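Local coordinates for protein diaminopimelate decarboxylase (Phaeodactylum tricornutum, PDB 7JPJ) that probably catalyses the pyridoxal 5'-phosphate-dependent decarboxylation of diaminopimelate to lysine, the last step of lysine biosynthesis, working as a dimer, at residues G132-V146 and R192-I204. Sequence-based numbering, arbitrary orientation.
Sequences GEHYAGKGAKVGVRV and RYGLEVERIHTHI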
ATOM      1  N   GLY A 132      -0.179  26.399  22.506  1.00 24.80           N
ATOM      2  CA  GLY A 132      -0.323  27.578  23.345  1.00 26.52           C
ATOM      3  C   GLY A 132      -0.435  27.250  24.822  1.00 28.04           C
ATOM      4  O   GLY A 132       0.054  28.000  25.670  1.00 29.55           O
ATOM      5  N   GLU A 133      -1.090  26.132  25.152  1.00 28.17           N
ATOM      6  CA  GLU A 133      -1.174  25.701  26.545  1.00 29.83           C
ATOM      7  C   GLU A 133       0.210  25.454  27.132  1.00 30.22           C
ATOM      8  O   GLU A 133       0.457  25.743  28.309  1.00 32.20           O
ATOM      9  CB  GLU A 133      -2.030  24.436  26.658  1.00 29.64           C
ATOM     10  CG  GLU A 133      -3.536  24.673  26.639  1.00 30.41           C
ATOM     11  CD  GLU A 133      -4.344  23.379  26.653  1.00 30.29           C
ATOM     12  OE1 GLU A 133      -5.592  23.462  26.663  1.00 31.15           O
ATOM     13  OE2 GLU A 133      -3.739  22.283  26.656  1.00 29.58           O
ATOM     14  N   HIS A 134       1.129  24.926  26.324  1.00 27.83           N
ATOM     15  CA  HIS A 134       2.449  24.567  26.827  1.00 28.36           C
ATOM     16  C   HIS A 134       3.402  25.756  26.857  1.00 29.06           C
ATOM     17  O   HIS A 134       4.303  25.798  27.702  1.00 30.58           O
ATOM     18  CB  HIS A 134       3.039  23.441  25.976  1.00 26.68           C
ATOM     19  CG  HIS A 134       4.221  22.768  26.600  1.00 27.78           C
ATOM     20  ND1 HIS A 134       5.513  23.210  26.414  1.00 28.39           N
ATOM     21  CD2 HIS A 134       4.307  21.686  27.411  1.00 29.54           C
ATOM     22  CE1 HIS A 134       6.344  22.429  27.080  1.00 31.31           C
ATOM     23  NE2 HIS A 134       5.638  21.496  27.694  1.00 31.93           N
ATOM     24  N   TYR A 135       3.225  26.721  25.958  1.00 28.39           N
ATOM     25  CA  TYR A 135       4.096  27.885  25.847  1.00 29.09           C
ATOM     26  C   TYR A 135       3.317  29.172  26.081  1.00 30.32           C
ATOM     27  O   TYR A 135       3.486  30.161  25.368  1.00 30.17           O
ATOM     28  CB  TYR A 135       4.782  27.926  24.485  1.00 27.35           C
ATOM     29  CG  TYR A 135       5.667  26.734  24.207  1.00 26.40           C
ATOM     30  CD1 TYR A 135       6.829  26.525  24.937  1.00 27.64           C
ATOM     31  CD2 TYR A 135       5.347  25.823  23.208  1.00 24.56           C
ATOM     32  CE1 TYR A 135       7.644  25.437  24.689  1.00 27.06           C
ATOM     33  CE2 TYR A 135       6.156  24.732  22.952  1.00 23.93           C
ATOM     34  CZ  TYR A 135       7.305  24.542  23.695  1.00 25.18           C
ATOM     35  OH  TYR A 135       8.117  23.456  23.442  1.00 24.82           O
ATOM     36  N   ALA A 136       2.454  29.172  27.094  1.00 30.58           N
ATOM     37  CA  ALA A 136       1.553  30.293  27.326  1.00 31.94           C
ATOM     38  C   ALA A 136       2.326  31.537  27.752  1.00 33.77           C
ATOM     39  O   ALA A 136       3.111  31.497  28.706  1.00 35.34           O
ATOM     40  CB  ALA A 136       0.517  29.923  28.387  1.00 33.43           C
ATOM     41  N   GLY A 137       2.098  32.642  27.040  1.00 33.82           N
ATOM     42  CA  GLY A 137       2.698  33.927  27.351  1.00 35.75           C
ATOM     43  C   GLY A 137       4.212  33.921  27.428  1.00 35.96           C
ATOM     44  O   GLY A 137       4.777  34.112  28.509  1.00 38.08           O
ATOM     45  N   LYS A 138       4.885  33.720  26.293  1.00 34.27           N
ATOM     46  CA  LYS A 138       6.340  33.584  26.299  1.00 34.48           C
ATOM     47  C   LYS A 138       7.094  34.439  25.273  1.00 34.24           C
ATOM     48  O   LYS A 138       8.234  34.828  25.549  1.00 35.57           O
ATOM     49  CB  LYS A 138       6.719  32.108  26.141  1.00 32.77           C
ATOM     50  CG  LYS A 138       6.787  31.384  27.481  1.00 34.20           C
ATOM     51  CD  LYS A 138       7.091  29.902  27.340  1.00 32.77           C
ATOM     52  CE  LYS A 138       7.023  29.204  28.696  1.00 34.53           C
ATOM     53  NZ  LYS A 138       7.918  29.837  29.711  1.00 37.38           N
ATOM     54  N   GLY A 139       6.558  34.708  24.080  1.00 34.13           N
ATOM     55  CA  GLY A 139       5.463  34.004  23.447  1.00 32.25           C
ATOM     56  C   GLY A 139       6.053  33.276  22.262  1.00 30.19           C
ATOM     57  O   GLY A 139       6.595  33.899  21.347  1.00 30.09           O
ATOM     58  N   ALA A 140       5.967  31.950  22.297  1.00 31.97           N
ATOM     59  CA  ALA A 140       6.671  31.132  21.323  1.00 30.20           C
ATOM     60  C   ALA A 140       6.210  31.450  19.907  1.00 29.17           C
ATOM     61  O   ALA A 140       5.032  31.726  19.662  1.00 29.13           O
ATOM     62  CB  ALA A 140       6.457  29.652  21.633  1.00 29.11           C
ATOM     63  N   LYS A 141       7.158  31.437  18.977  1.00 28.45           N
ATOM     64  CA  LYS A 141       6.828  31.548  17.567  1.00 27.57           C
ATOM     65  C   LYS A 141       6.319  30.209  17.056  1.00 25.91           C
ATOM     66  O   LYS A 141       6.728  29.146  17.529  1.00 25.32           O
ATOM     67  CB  LYS A 141       8.043  32.004  16.755  1.00 27.90           C
ATOM     68  CG  LYS A 141       8.453  33.451  17.021  1.00 29.75           C
ATOM     69  CD  LYS A 141       9.963  33.657  16.954  1.00 30.55           C
ATOM     70  CE  LYS A 141      10.733  32.481  17.546  1.00 30.20           C
ATOM     71  NZ  LYS A 141      12.209  32.629  17.343  1.00 31.10           N
ATOM     72  N   VAL A 142       5.409  30.269  16.085  1.00 24.91           N
ATOM     73  CA  VAL A 142       4.777  29.070  15.553  1.00 23.66           C
ATOM     74  C   VAL A 142       4.279  29.387  14.155  1.00 23.62           C
ATOM     75  O   VAL A 142       4.008  30.544  13.824  1.00 24.66           O
ATOM     76  CB  VAL A 142       3.633  28.582  16.482  1.00 23.65           C
ATOM     77  CG1 VAL A 142       2.414  29.489  16.358  1.00 24.55           C
ATOM     78  CG2 VAL A 142       3.272  27.133  16.188  1.00 22.50           C
ATOM     79  N   GLY A 143       4.185  28.352  13.319  1.00 22.93           N
ATOM     80  CA  GLY A 143       3.588  28.471  12.010  1.00 23.38           C
ATOM     81  C   GLY A 143       2.129  28.053  12.032  1.00 23.84           C
ATOM     82  O   GLY A 143       1.683  27.333  12.923  1.00 23.21           O
ATOM     83  N   VAL A 144       1.382  28.525  11.037  1.00 21.70           N
ATOM     84  CA  VAL A 144      -0.048  28.259  10.918  1.00 22.19           C
ATOM     85  C   VAL A 144      -0.342  27.842   9.483  1.00 22.53           C
ATOM     86  O   VAL A 144      -0.133  28.629   8.553  1.00 23.51           O
ATOM     87  CB  VAL A 144      -0.897  29.485  11.299  1.00 23.66           C
ATOM     88  CG1 VAL A 144      -2.375  29.144  11.247  1.00 24.37           C
ATOM     89  CG2 VAL A 144      -0.519  29.990  12.682  1.00 23.66           C
ATOM     90  N   ARG A 145      -0.834  26.616   9.302  1.00 20.97           N
ATOM     91  CA  ARG A 145      -1.275  26.163   7.989  1.00 23.90           C
ATOM     92  C   ARG A 145      -2.753  26.481   7.805  1.00 27.71           C
ATOM     93  O   ARG A 145      -3.582  26.137   8.655  1.00 27.35           O
ATOM     94  CB  ARG A 145      -1.037  24.665   7.792  1.00 22.50           C
ATOM     95  CG  ARG A 145      -1.659  24.161   6.494  1.00 25.86           C
ATOM     96  CD  ARG A 145      -1.089  22.839   6.016  1.00 23.83           C
ATOM     97  NE  ARG A 145      -1.772  22.388   4.804  1.00 27.29           N
ATOM     98  CZ  ARG A 145      -1.387  21.354   4.063  1.00 26.10           C
ATOM     99  NH1 ARG A 145      -0.315  20.653   4.406  1.00 22.07           N
ATOM    100  NH2 ARG A 145      -2.074  21.021   2.978  1.00 29.09           N
ATOM    101  N   VAL A 146      -3.081  27.127   6.690  1.00 23.79           N
ATOM    102  CA  VAL A 146      -4.432  27.600   6.414  1.00 25.69           C
ATOM    103  C   VAL A 146      -5.023  26.792   5.268  1.00 26.73           C
ATOM    104  O   VAL A 146      -4.348  26.529   4.266  1.00 26.84           O
ATOM    105  CB  VAL A 146      -4.440  29.105   6.075  1.00 27.33           C
ATOM    106  CG1 VAL A 146      -5.854  29.585   5.778  1.00 29.65           C
ATOM    107  CG2 VAL A 146      -3.818  29.909   7.204  1.00 26.55           C
ATOM    108  N   ARG A 192      -4.726  34.623  23.444  1.00 30.07           N
ATOM    109  CA  ARG A 192      -4.973  33.948  24.715  1.00 31.46           C
ATOM    110  C   ARG A 192      -3.688  33.388  25.312  1.00 31.70           C
ATOM    111  O   ARG A 192      -3.474  33.466  26.528  1.00 33.44           O
ATOM    112  CB  ARG A 192      -6.002  32.838  24.519  1.00 31.12           C
ATOM    113  CG  ARG A 192      -6.615  32.324  25.805  1.00 32.91           C
ATOM    114  CD  ARG A 192      -6.934  30.849  25.681  1.00 32.46           C
ATOM    115  NE  ARG A 192      -7.815  30.380  26.744  1.00 34.25           N
ATOM    116  CZ  ARG A 192      -8.493  29.239  26.690  1.00 34.29           C
ATOM    117  NH1 ARG A 192      -8.386  28.459  25.621  1.00 32.61           N
ATOM    118  NH2 ARG A 192      -9.274  28.877  27.700  1.00 36.15           N
ATOM    119  N   TYR A 193      -2.817  32.825  24.476  1.00 30.18           N
ATOM    120  CA  TYR A 193      -1.560  32.248  24.934  1.00 30.46           C
ATOM    121  C   TYR A 193      -0.356  33.121  24.603  1.00 30.22           C
ATOM    122  O   TYR A 193       0.783  32.671  24.758  1.00 30.30           O
ATOM    123  CB  TYR A 193      -1.380  30.849  24.344  1.00 29.21           C
ATOM    124  CG  TYR A 193      -2.525  29.909  24.654  1.00 29.57           C
ATOM    125  CD1 TYR A 193      -2.763  29.478  25.955  1.00 31.43           C
ATOM    126  CD2 TYR A 193      -3.367  29.451  23.648  1.00 28.26           C
ATOM    127  CE1 TYR A 193      -3.808  28.617  26.245  1.00 31.94           C
ATOM    128  CE2 TYR A 193      -4.414  28.591  23.929  1.00 28.76           C
ATOM    129  CZ  TYR A 193      -4.631  28.177  25.229  1.00 30.58           C
ATOM    130  OH  TYR A 193      -5.672  27.321  25.512  1.00 31.23           O
ATOM    131  N   GLY A 194      -0.578  34.354  24.158  1.00 30.11           N
ATOM    132  CA  GLY A 194       0.528  35.246  23.859  1.00 30.11           C
ATOM    133  C   GLY A 194       1.445  34.749  22.766  1.00 28.48           C
ATOM    134  O   GLY A 194       2.636  35.078  22.766  1.00 28.75           O
ATOM    135  N   LEU A 195       0.922  33.962  21.830  1.00 27.61           N
ATOM    136  CA  LEU A 195       1.730  33.411  20.756  1.00 26.12           C
ATOM    137  C   LEU A 195       2.185  34.511  19.798  1.00 25.60           C
ATOM    138  O   LEU A 195       1.702  35.645  19.824  1.00 26.22           O
ATOM    139  CB  LEU A 195       0.946  32.349  19.986  1.00 24.81           C
ATOM    140  CG  LEU A 195       0.501  31.117  20.766  1.00 25.27           C
ATOM    141  CD1 LEU A 195      -0.265  30.180  19.857  1.00 24.02           C
ATOM    142  CD2 LEU A 195       1.702  30.418  21.375  1.00 25.80           C
ATOM    143  N   GLU A 196       3.132  34.152  18.937  1.00 27.09           N
ATOM    144  CA  GLU A 196       3.603  35.025  17.867  1.00 26.46           C
ATOM    145  C   GLU A 196       3.595  34.228  16.570  1.00 25.85           C
ATOM    146  O   GLU A 196       4.363  33.271  16.422  1.00 25.79           O
ATOM    147  CB  GLU A 196       4.999  35.570  18.164  1.00 26.55           C
ATOM    148  CG  GLU A 196       5.553  36.459  17.058  1.00 25.93           C
ATOM    149  CD  GLU A 196       6.594  37.441  17.558  1.00 26.12           C
ATOM    150  OE1 GLU A 196       7.713  37.452  17.001  1.00 25.97           O
ATOM    151  OE2 GLU A 196       6.294  38.199  18.507  1.00 27.10           O
ATOM    152  N   VAL A 197       2.733  34.617  15.637  1.00 25.16           N
ATOM    153  CA  VAL A 197       2.626  33.937  14.351  1.00 23.85           C
ATOM    154  C   VAL A 197       3.704  34.494  13.427  1.00 23.57           C
ATOM    155  O   VAL A 197       3.646  35.657  13.020  1.00 24.07           O
ATOM    156  CB  VAL A 197       1.230  34.104  13.743  1.00 23.67           C
ATOM    157  CG1 VAL A 197       1.080  33.224  12.516  1.00 22.51           C
ATOM    158  CG2 VAL A 197       0.171  33.776  14.774  1.00 24.30           C
ATOM    159  N   GLU A 198       4.690  33.663  13.090  1.00 25.05           N
ATOM    160  CA  GLU A 198       5.807  34.088  12.261  1.00 24.07           C
ATOM    161  C   GLU A 198       5.740  33.562  10.836  1.00 23.35           C
ATOM    162  O   GLU A 198       6.483  34.058   9.981  1.00 22.72           O
ATOM    163  CB  GLU A 198       7.140  33.648  12.888  1.00 24.15           C
ATOM    164  CG  GLU A 198       7.416  32.153  12.781  1.00 24.20           C
ATOM    165  CD  GLU A 198       8.827  31.776  13.210  1.00 24.29           C
ATOM    166  OE1 GLU A 198       9.618  32.685  13.542  1.00 24.33           O
ATOM    167  OE2 GLU A 198       9.146  30.567  13.215  1.00 24.41           O
ATOM    168  N   ARG A 199       4.876  32.590  10.551  1.00 22.79           N
ATOM    169  CA  ARG A 199       4.909  31.905   9.268  1.00 22.15           C
ATOM    170  C   ARG A 199       3.532  31.345   8.942  1.00 22.68           C
ATOM    171  O   ARG A 199       2.865  30.773   9.807  1.00 23.26           O
ATOM    172  CB  ARG A 199       5.960  30.787   9.285  1.00 21.46           C
ATOM    173  CG  ARG A 199       5.903  29.822   8.118  1.00 20.67           C
ATOM    174  CD  ARG A 199       6.968  28.739   8.258  1.00 20.02           C
ATOM    175  NE  ARG A 199       6.772  27.923   9.455  1.00 20.93           N
ATOM    176  CZ  ARG A 199       7.461  28.067  10.585  1.00 21.54           C
ATOM    177  NH1 ARG A 199       8.398  29.001  10.676  1.00 21.35           N
ATOM    178  NH2 ARG A 199       7.210  27.280  11.622  1.00 22.51           N
ATOM    179  N   ILE A 200       3.116  31.521   7.690  1.00 21.88           N
ATOM    180  CA  ILE A 200       1.878  30.962   7.163  1.00 22.60           C
ATOM    181  C   ILE A 200       2.238  29.846   6.194  1.00 22.07           C
ATOM    182  O   ILE A 200       3.223  29.951   5.454  1.00 21.16           O
ATOM    183  CB  ILE A 200       1.016  32.041   6.474  1.00 23.33           C
ATOM    184  CG1 ILE A 200       0.629  33.136   7.472  1.00 23.73           C
ATOM    185  CG2 ILE A 200      -0.240  31.434   5.865  1.00 24.41           C
ATOM    186  CD1 ILE A 200      -0.323  32.667   8.557  1.00 24.45           C
ATOM    187  N   HIS A 201       1.451  28.772   6.211  1.00 23.72           N
ATOM    188  CA  HIS A 201       1.694  27.595   5.386  1.00 23.41           C
ATOM    189  C   HIS A 201       0.455  27.297   4.554  1.00 24.92           C
ATOM    190  O   HIS A 201      -0.657  27.237   5.087  1.00 25.96           O
ATOM    191  CB  HIS A 201       2.054  26.384   6.254  1.00 22.87           C
ATOM    192  CG  HIS A 201       2.562  25.209   5.478  1.00 22.05           C
ATOM    193  ND1 HIS A 201       2.829  25.265   4.127  1.00 21.82           N
ATOM    194  CD2 HIS A 201       2.856  23.945   5.865  1.00 21.40           C
ATOM    195  CE1 HIS A 201       3.262  24.086   3.715  1.00 20.89           C
ATOM    196  NE2 HIS A 201       3.289  23.268   4.752  1.00 20.57           N
ATOM    197  N   THR A 202       0.652  27.109   3.255  1.00 23.99           N
ATOM    198  CA  THR A 202      -0.420  26.748   2.344  1.00 25.61           C
ATOM    199  C   THR A 202       0.066  25.616   1.449  1.00 25.47           C
ATOM    200  O   THR A 202       1.268  25.371   1.320  1.00 23.74           O
ATOM    201  CB  THR A 202      -0.865  27.950   1.496  1.00 26.31           C
ATOM    202  OG1 THR A 202      -2.115  27.660   0.864  1.00 27.95           O
ATOM    203  CG2 THR A 202       0.162  28.241   0.424  1.00 25.39           C
ATOM    204  N   HIS A 203      -0.882  24.914   0.832  1.00 28.63           N
ATOM    205  CA  HIS A 203      -0.547  23.794  -0.041  1.00 27.84           C
ATOM    206  C   HIS A 203      -1.722  23.463  -0.951  1.00 28.78           C
ATOM    207  O   HIS A 203      -2.428  22.475  -0.726  1.00 28.61           O
ATOM    208  CB  HIS A 203      -0.148  22.569   0.787  1.00 26.20           C
ATOM    209  CG  HIS A 203       0.336  21.410  -0.032  1.00 25.12           C
ATOM    210  ND1 HIS A 203       1.544  21.418  -0.694  1.00 23.95           N
ATOM    211  CD2 HIS A 203      -0.225  20.204  -0.288  1.00 24.50           C
ATOM    212  CE1 HIS A 203       1.705  20.269  -1.327  1.00 22.83           C
ATOM    213  NE2 HIS A 203       0.645  19.516  -1.097  1.00 23.26           N
ATOM    214  N   ILE A 204      -1.947  24.287  -1.973  1.00 28.78           N
ATOM    215  CA  ILE A 204      -3.071  24.086  -2.883  1.00 29.46           C
ATOM    216  C   ILE A 204      -2.620  24.260  -4.328  1.00 29.47           C
ATOM    217  O   ILE A 204      -3.451  24.402  -5.231  1.00 30.06           O
ATOM    218  CB  ILE A 204      -4.231  25.048  -2.563  1.00 30.30           C
ATOM    219  CG1 ILE A 204      -3.776  26.500  -2.731  1.00 30.23           C
ATOM    220  CG2 ILE A 204      -4.778  24.795  -1.167  1.00 30.37           C
ATOM    221  CD1 ILE A 204      -4.914  27.478  -2.919  1.00 30.96           C
TER
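V144 and I200 sit side by side on neighbouring parallel strands, 141-146 and 196-201, of the TIM-type barrel that forms the pyridoxal-binding domain. Backbone bonds alternate between the strands, among them H201 N to V144 O (2.8 Å) and V146 N to H201 O (2.9 Å). E198 is an extra residue in the register, a beta bulge, and its N-H reaches V142 O. On the face carrying V142, V144, V197 and I200, branched apolar side chains fill the layer between strands and helices. The V144 and V197 side chains cross at about a right angle, CG2 and CG1 3.6 Å apart.

Before the strands, Y193, with CG anti to its carbonyl carbon (chi1 -56°), packs its ring on the end of helix 125-134, G132 C meeting one face near the rim and E133 N its centre, while A136 CB comes to the edge. G132 suits this place because a CB would run into the ring. A serine in place of Y193 would probably open a gap over the G132 and E133 backbone and leave A136 CB without its aromatic neighbour. Y193 O accepts the N-H of G137.

The opposite face, inside the barrel, is polar. R199 bends at chi3 (62°), placing NH1 3.1 Å from E198 OE2 in a salt bridge, while NE bonds to N121. Beyond the strand end, H203 ND1 takes the N-H of G237, near a bound sulfate. R145, extended from CG to NE, leaves the strand face and leans toward H203, whose CB rests over one face of its guanidinium, 3.3 Å from NH2.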